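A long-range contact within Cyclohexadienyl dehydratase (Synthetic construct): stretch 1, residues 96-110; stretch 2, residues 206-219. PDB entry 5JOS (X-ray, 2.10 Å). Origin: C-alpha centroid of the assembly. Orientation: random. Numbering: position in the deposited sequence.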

# COMPACT_ATOMS: atom_id res chain seq x y z
N ARG A 96 2.06 -6.42 -14.62
CA ARG A 96 0.83 -5.66 -14.67
C ARG A 96 0.98 -4.39 -15.51
O ARG A 96 0.05 -3.98 -16.17
N GLN A 97 2.14 -3.75 -15.47
CA GLN A 97 2.37 -2.58 -16.30
C GLN A 97 2.41 -2.84 -17.76
O GLN A 97 2.24 -1.90 -18.56
N LYS A 98 2.69 -4.07 -18.15
CA LYS A 98 2.67 -4.39 -19.55
C LYS A 98 1.31 -4.26 -20.17
O LYS A 98 1.18 -4.04 -21.36
N LYS A 99 0.28 -4.43 -19.40
CA LYS A 99 -1.04 -4.51 -19.95
C LYS A 99 -1.92 -3.43 -19.40
O LYS A 99 -3.09 -3.47 -19.71
N ALA A 100 -1.39 -2.53 -18.56
CA ALA A 100 -2.22 -1.51 -17.88
C ALA A 100 -1.39 -0.29 -17.54
O ALA A 100 -0.17 -0.36 -17.54
N ASP A 101 -2.03 0.84 -17.36
CA ASP A 101 -1.33 2.01 -16.89
C ASP A 101 -1.61 2.10 -15.35
O ASP A 101 -2.70 1.81 -14.86
N PHE A 102 -0.65 2.57 -14.59
CA PHE A 102 -0.83 2.84 -13.17
C PHE A 102 -0.77 4.34 -12.87
O PHE A 102 0.06 5.03 -13.44
N SER A 103 -1.63 4.80 -11.98
CA SER A 103 -1.45 6.05 -11.29
C SER A 103 -0.11 6.15 -10.63
O SER A 103 0.52 5.17 -10.38
N ASP A 104 0.26 7.37 -10.26
CA ASP A 104 1.33 7.55 -9.32
C ASP A 104 1.01 6.77 -8.02
O ASP A 104 -0.15 6.48 -7.74
N PRO A 105 2.04 6.46 -7.24
CA PRO A 105 1.86 5.51 -6.15
C PRO A 105 1.19 6.18 -5.01
O PRO A 105 1.39 7.33 -4.78
N TYR A 106 0.29 5.51 -4.33
CA TYR A 106 -0.26 6.10 -3.12
C TYR A 106 0.26 5.48 -1.81
O TYR A 106 -0.09 5.95 -0.71
N MET A 107 1.06 4.43 -1.95
CA MET A 107 1.76 3.84 -0.86
C MET A 107 3.02 3.19 -1.36
O MET A 107 3.05 2.56 -2.46
N THR A 108 4.07 3.31 -0.55
CA THR A 108 5.32 2.56 -0.77
C THR A 108 5.54 1.54 0.33
O THR A 108 5.08 1.73 1.43
N PHE A 109 6.10 0.41 -0.01
CA PHE A 109 6.32 -0.61 0.96
C PHE A 109 7.48 -1.51 0.63
O PHE A 109 8.01 -1.42 -0.46
N GLY A 110 7.90 -2.35 1.59
CA GLY A 110 8.82 -3.43 1.32
C GLY A 110 9.22 -4.07 2.61
O GLY A 110 8.53 -4.95 3.06
N HIS A 206 10.57 -1.08 -1.50
CA HIS A 206 11.00 -1.62 -2.79
C HIS A 206 9.85 -1.78 -3.74
O HIS A 206 10.03 -2.19 -4.84
N SER A 207 8.64 -1.56 -3.27
CA SER A 207 7.50 -1.64 -4.08
C SER A 207 6.50 -0.49 -3.85
O SER A 207 6.62 0.31 -2.96
N GLU A 208 5.47 -0.48 -4.67
CA GLU A 208 4.42 0.51 -4.50
C GLU A 208 3.06 0.02 -4.95
O GLU A 208 2.92 -0.99 -5.68
N LYS A 209 2.05 0.71 -4.47
CA LYS A 209 0.69 0.42 -4.83
C LYS A 209 0.20 1.57 -5.67
O LYS A 209 0.48 2.74 -5.38
N GLY A 210 -0.67 1.25 -6.61
CA GLY A 210 -1.18 2.26 -7.53
C GLY A 210 -2.56 1.83 -7.95
O GLY A 210 -3.00 0.67 -7.71
N TYR A 211 -3.28 2.77 -8.55
CA TYR A 211 -4.59 2.45 -9.18
C TYR A 211 -4.38 2.09 -10.66
O TYR A 211 -3.71 2.76 -11.38
N MET A 212 -5.00 1.02 -11.09
CA MET A 212 -4.73 0.47 -12.38
C MET A 212 -5.79 0.83 -13.37
O MET A 212 -6.97 0.62 -13.10
N MET A 213 -5.37 1.38 -14.51
CA MET A 213 -6.25 1.90 -15.56
C MET A 213 -5.96 1.26 -16.93
O MET A 213 -4.81 0.84 -17.18
N PRO A 214 -6.96 1.17 -17.81
CA PRO A 214 -6.63 0.61 -19.15
C PRO A 214 -5.70 1.55 -19.88
O PRO A 214 -5.74 2.74 -19.72
N LYS A 215 -4.75 0.98 -20.58
CA LYS A 215 -3.80 1.74 -21.40
C LYS A 215 -4.39 2.69 -22.44
O LYS A 215 -5.45 2.44 -23.06
N GLY A 216 -3.68 3.77 -22.65
CA GLY A 216 -4.07 4.72 -23.74
C GLY A 216 -5.08 5.80 -23.43
O GLY A 216 -5.58 6.45 -24.33
N ASP A 217 -5.48 6.00 -22.17
CA ASP A 217 -6.33 7.19 -21.90
C ASP A 217 -5.58 8.09 -21.00
O ASP A 217 -5.72 7.97 -19.70
N GLN A 218 -4.77 8.99 -21.59
CA GLN A 218 -3.96 9.84 -20.65
C GLN A 218 -4.85 10.83 -19.88
O GLN A 218 -4.42 11.34 -18.86
N GLU A 219 -6.07 11.08 -20.37
CA GLU A 219 -6.92 12.06 -19.78
C GLU A 219 -7.41 11.59 -18.43
O GLU A 219 -7.18 12.26 -17.44

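What does the start of stretch 1 offer its partner? Mostly backbone and a small methyl, for the CA-to-CB bonds of Lys-98 and Lys-99 point away. The side chain of Lys-215 reaches back to this segment, and its NZ makes a weak hydrogen bond to Lys-98 O at 3.4 Å. Ala-100 CB lies 3.6 Å from Met-212 CG. Asp-101, an m rotamer, turns its carboxylate along the loop after Met-213: OD2 accepts a weak hydrogen bond from Gly-216 N at 3.3 Å, while one water lies 2.8 Å from Asp-101 OD2 and 2.7 Å from Pro-214 O, bridging the stretches. Asp-101 OD1 stays 4.4 Å from Lys-215 NZ, too far for a salt bridge.

How do Phe-102 and Ser-103 engage the second strand? Antiparallel pairing sets Phe-102 beside Met-212 on the same face of the sheet. With chi1 at -83° (m), the ring lays one face against the methionine, whose CG is 3.9 Å from the ring centroid. Ser-103, a p rotamer, points toward stretch 2 and replaces a backbone acceptor: its OG receives a hydrogen bond from Tyr-211 N at 2.9 Å and donates to Asp-104 O at 2.7 Å. Ser-103 CB also lies 4.1 Å from Met-213 CE.

What fills the space around the turn at Pro-105 and Tyr-106? Pro-105 CB rests 3.6 Å from Glu-208 CD. The Glu-208 carboxylate is also tied to the loop by a water that donates to Ser-103 O at 2.8 Å and, weakly, to Glu-208 OE2 at 3.4 Å. Tyr-106, a p rotamer, is sandwiched: Lys-209 CB sits over one face, 4.0 Å from the ring centroid, and the Tyr-211 ring covers the opposite face in an offset stack, with centroids 4.2 Å apart and planes at 10°. At the ring's tip, a water lies 2.9 Å from Tyr-106 OH and donates to Gly-210 O at 2.8 Å.

How does the contact close beyond Met-107? Met-107, chi1 t, brings CB to 4.0 Å from Lys-209 CG. Phe-109, a p rotamer, covers Ser-207 on their shared face: Ser-207 CB lies 3.8 Å from the ring centroid, and Phe-109 CE1 reaches Lys-209 CE at 3.7 Å. Finally, the His-206 ring lies over Gly-110, whose CA is 3.5 Å from the ring centroid. An ideal CB on Gly-110 would clash with His-206 CD2 at 2.8 Å, so this close packing depends on the bare glycine backbone.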

# COMPACT_ATOMS: atom_id res chain seq x y z
CB ARG A 96 0.35 -5.27 -13.27
CG ARG A 96 -0.27 -6.48 -12.54
CD ARG A 96 -0.40 -6.26 -11.03
NE ARG A 96 -0.96 -7.42 -10.38
CZ ARG A 96 -0.98 -7.65 -9.07
NH1 ARG A 96 -0.54 -6.73 -8.23
NH2 ARG A 96 -1.48 -8.81 -8.58
CB GLN A 97 3.71 -2.00 -16.03
CG GLN A 97 3.71 -1.38 -14.64
CD GLN A 97 5.15 -1.10 -14.22
OE1 GLN A 97 5.96 -2.05 -14.02
NE2 GLN A 97 5.45 0.17 -13.99
CB LYS A 98 3.16 -5.83 -19.77
CG LYS A 98 4.68 -5.87 -19.85
CD LYS A 98 5.22 -7.29 -19.74
CE LYS A 98 4.69 -8.19 -20.84
NZ LYS A 98 5.59 -9.38 -21.01
CB LYS A 99 -1.68 -5.86 -19.59
CG LYS A 99 -0.85 -7.11 -19.97
CD LYS A 99 -0.87 -8.07 -18.77
CE LYS A 99 0.10 -9.25 -18.88
NZ LYS A 99 -0.42 -10.18 -19.91
CB ALA A 100 -2.83 -2.05 -16.63
CB ASP A 101 -1.90 3.29 -17.53
CG ASP A 101 -1.40 3.59 -18.96
OD1 ASP A 101 -0.26 3.20 -19.29
OD2 ASP A 101 -2.19 4.27 -19.73
CB PHE A 102 0.27 2.12 -12.42
CG PHE A 102 -0.02 0.67 -12.17
CD1 PHE A 102 -0.70 0.29 -11.05
CD2 PHE A 102 0.46 -0.29 -12.99
CE1 PHE A 102 -0.92 -1.02 -10.73
CE2 PHE A 102 0.22 -1.64 -12.72
CZ PHE A 102 -0.46 -2.00 -11.59
CB SER A 103 -2.52 6.19 -10.20
OG SER A 103 -2.31 5.43 -9.05
CB ASP A 104 1.51 9.03 -8.97
CG ASP A 104 1.93 9.85 -10.13
OD1 ASP A 104 2.60 9.35 -11.00
OD2 ASP A 104 1.59 11.02 -10.12
CB PRO A 105 3.29 5.09 -5.84
CG PRO A 105 4.17 6.17 -6.39
CD PRO A 105 3.46 6.63 -7.62
CB TYR A 106 -1.80 6.02 -3.13
CG TYR A 106 -2.36 4.65 -3.18
CD1 TYR A 106 -2.57 4.03 -4.37
CD2 TYR A 106 -2.73 3.97 -2.04
CE1 TYR A 106 -3.05 2.74 -4.43
CE2 TYR A 106 -3.24 2.70 -2.09
CZ TYR A 106 -3.45 2.11 -3.31
OH TYR A 106 -4.02 0.88 -3.44
CB MET A 107 0.88 2.75 -0.21
CG MET A 107 1.41 2.33 1.13
SD MET A 107 0.32 1.02 1.71
CE MET A 107 -1.17 2.03 1.94
CB THR A 108 6.52 3.46 -0.88
OG1 THR A 108 6.61 4.29 0.27
CG2 THR A 108 6.33 4.45 -2.08
CB PHE A 109 5.01 -1.41 1.14
CG PHE A 109 4.63 -2.32 0.01
CD1 PHE A 109 3.88 -1.85 -1.06
CD2 PHE A 109 4.93 -3.62 0.05
CE1 PHE A 109 3.53 -2.69 -2.09
CE2 PHE A 109 4.57 -4.49 -0.97
CZ PHE A 109 3.85 -4.02 -2.03
CB HIS A 206 11.75 -2.98 -2.66
CG HIS A 206 11.00 -4.07 -1.96
ND1 HIS A 206 9.74 -4.49 -2.32
CD2 HIS A 206 11.39 -4.87 -0.95
CE1 HIS A 206 9.35 -5.45 -1.50
NE2 HIS A 206 10.36 -5.72 -0.69
CB SER A 207 6.77 -2.95 -3.89
OG SER A 207 7.65 -4.04 -4.02
CB GLU A 208 4.84 1.80 -5.25
CG GLU A 208 4.96 1.64 -6.72
CD GLU A 208 5.63 2.84 -7.46
OE1 GLU A 208 6.60 3.43 -6.98
OE2 GLU A 208 5.11 3.23 -8.52
CB LYS A 209 -0.25 0.42 -3.60
CG LYS A 209 0.06 -0.47 -2.38
CD LYS A 209 -0.07 -1.86 -2.76
CE LYS A 209 -0.09 -2.77 -1.53
NZ LYS A 209 -0.23 -4.13 -2.15
CB TYR A 211 -5.62 3.55 -8.94
CG TYR A 211 -5.75 3.83 -7.45
CD1 TYR A 211 -6.09 2.86 -6.58
CD2 TYR A 211 -5.49 5.07 -6.94
CE1 TYR A 211 -6.18 3.12 -5.22
CE2 TYR A 211 -5.63 5.35 -5.59
CZ TYR A 211 -5.92 4.36 -4.74
OH TYR A 211 -5.95 4.59 -3.38
CB MET A 212 -4.68 -1.04 -12.24
CG MET A 212 -3.75 -1.72 -13.18
SD MET A 212 -3.54 -3.52 -13.01
CE MET A 212 -5.14 -4.20 -12.82
CB MET A 213 -6.05 3.45 -15.67
CG MET A 213 -6.83 4.18 -14.59
SD MET A 213 -6.43 5.92 -14.27
CE MET A 213 -4.98 5.58 -13.37
CB PRO A 214 -7.99 0.50 -19.86
CG PRO A 214 -8.86 1.46 -19.13
CD PRO A 214 -8.39 1.51 -17.71
CB LYS A 215 -2.84 0.80 -22.13
CG LYS A 215 -1.59 0.39 -21.35
CD LYS A 215 -0.77 -0.46 -22.31
CE LYS A 215 0.71 -0.26 -22.20
NZ LYS A 215 1.11 -0.65 -20.85
CB ASP A 217 -7.73 6.87 -21.37
CG ASP A 217 -8.73 8.07 -21.62
OD1 ASP A 217 -8.87 9.02 -20.78
OD2 ASP A 217 -9.34 8.11 -22.72
CB GLN A 218 -2.75 10.55 -21.28
CG GLN A 218 -1.50 9.69 -21.49
CD GLN A 218 -1.35 8.42 -20.61
OE1 GLN A 218 -2.03 7.36 -20.80
NE2 GLN A 218 -0.38 8.48 -19.70
CB GLU A 219 -8.11 12.32 -20.71
CG GLU A 219 -8.75 13.65 -20.45
CD GLU A 219 -9.77 14.06 -21.52
OE1 GLU A 219 -9.37 14.80 -22.45
OE2 GLU A 219 -10.94 13.60 -21.41
O HOH W 1 -4.70 5.04 -18.91
O HOH W 2 3.18 4.68 -10.92
O HOH W 3 -4.99 -0.27 -5.95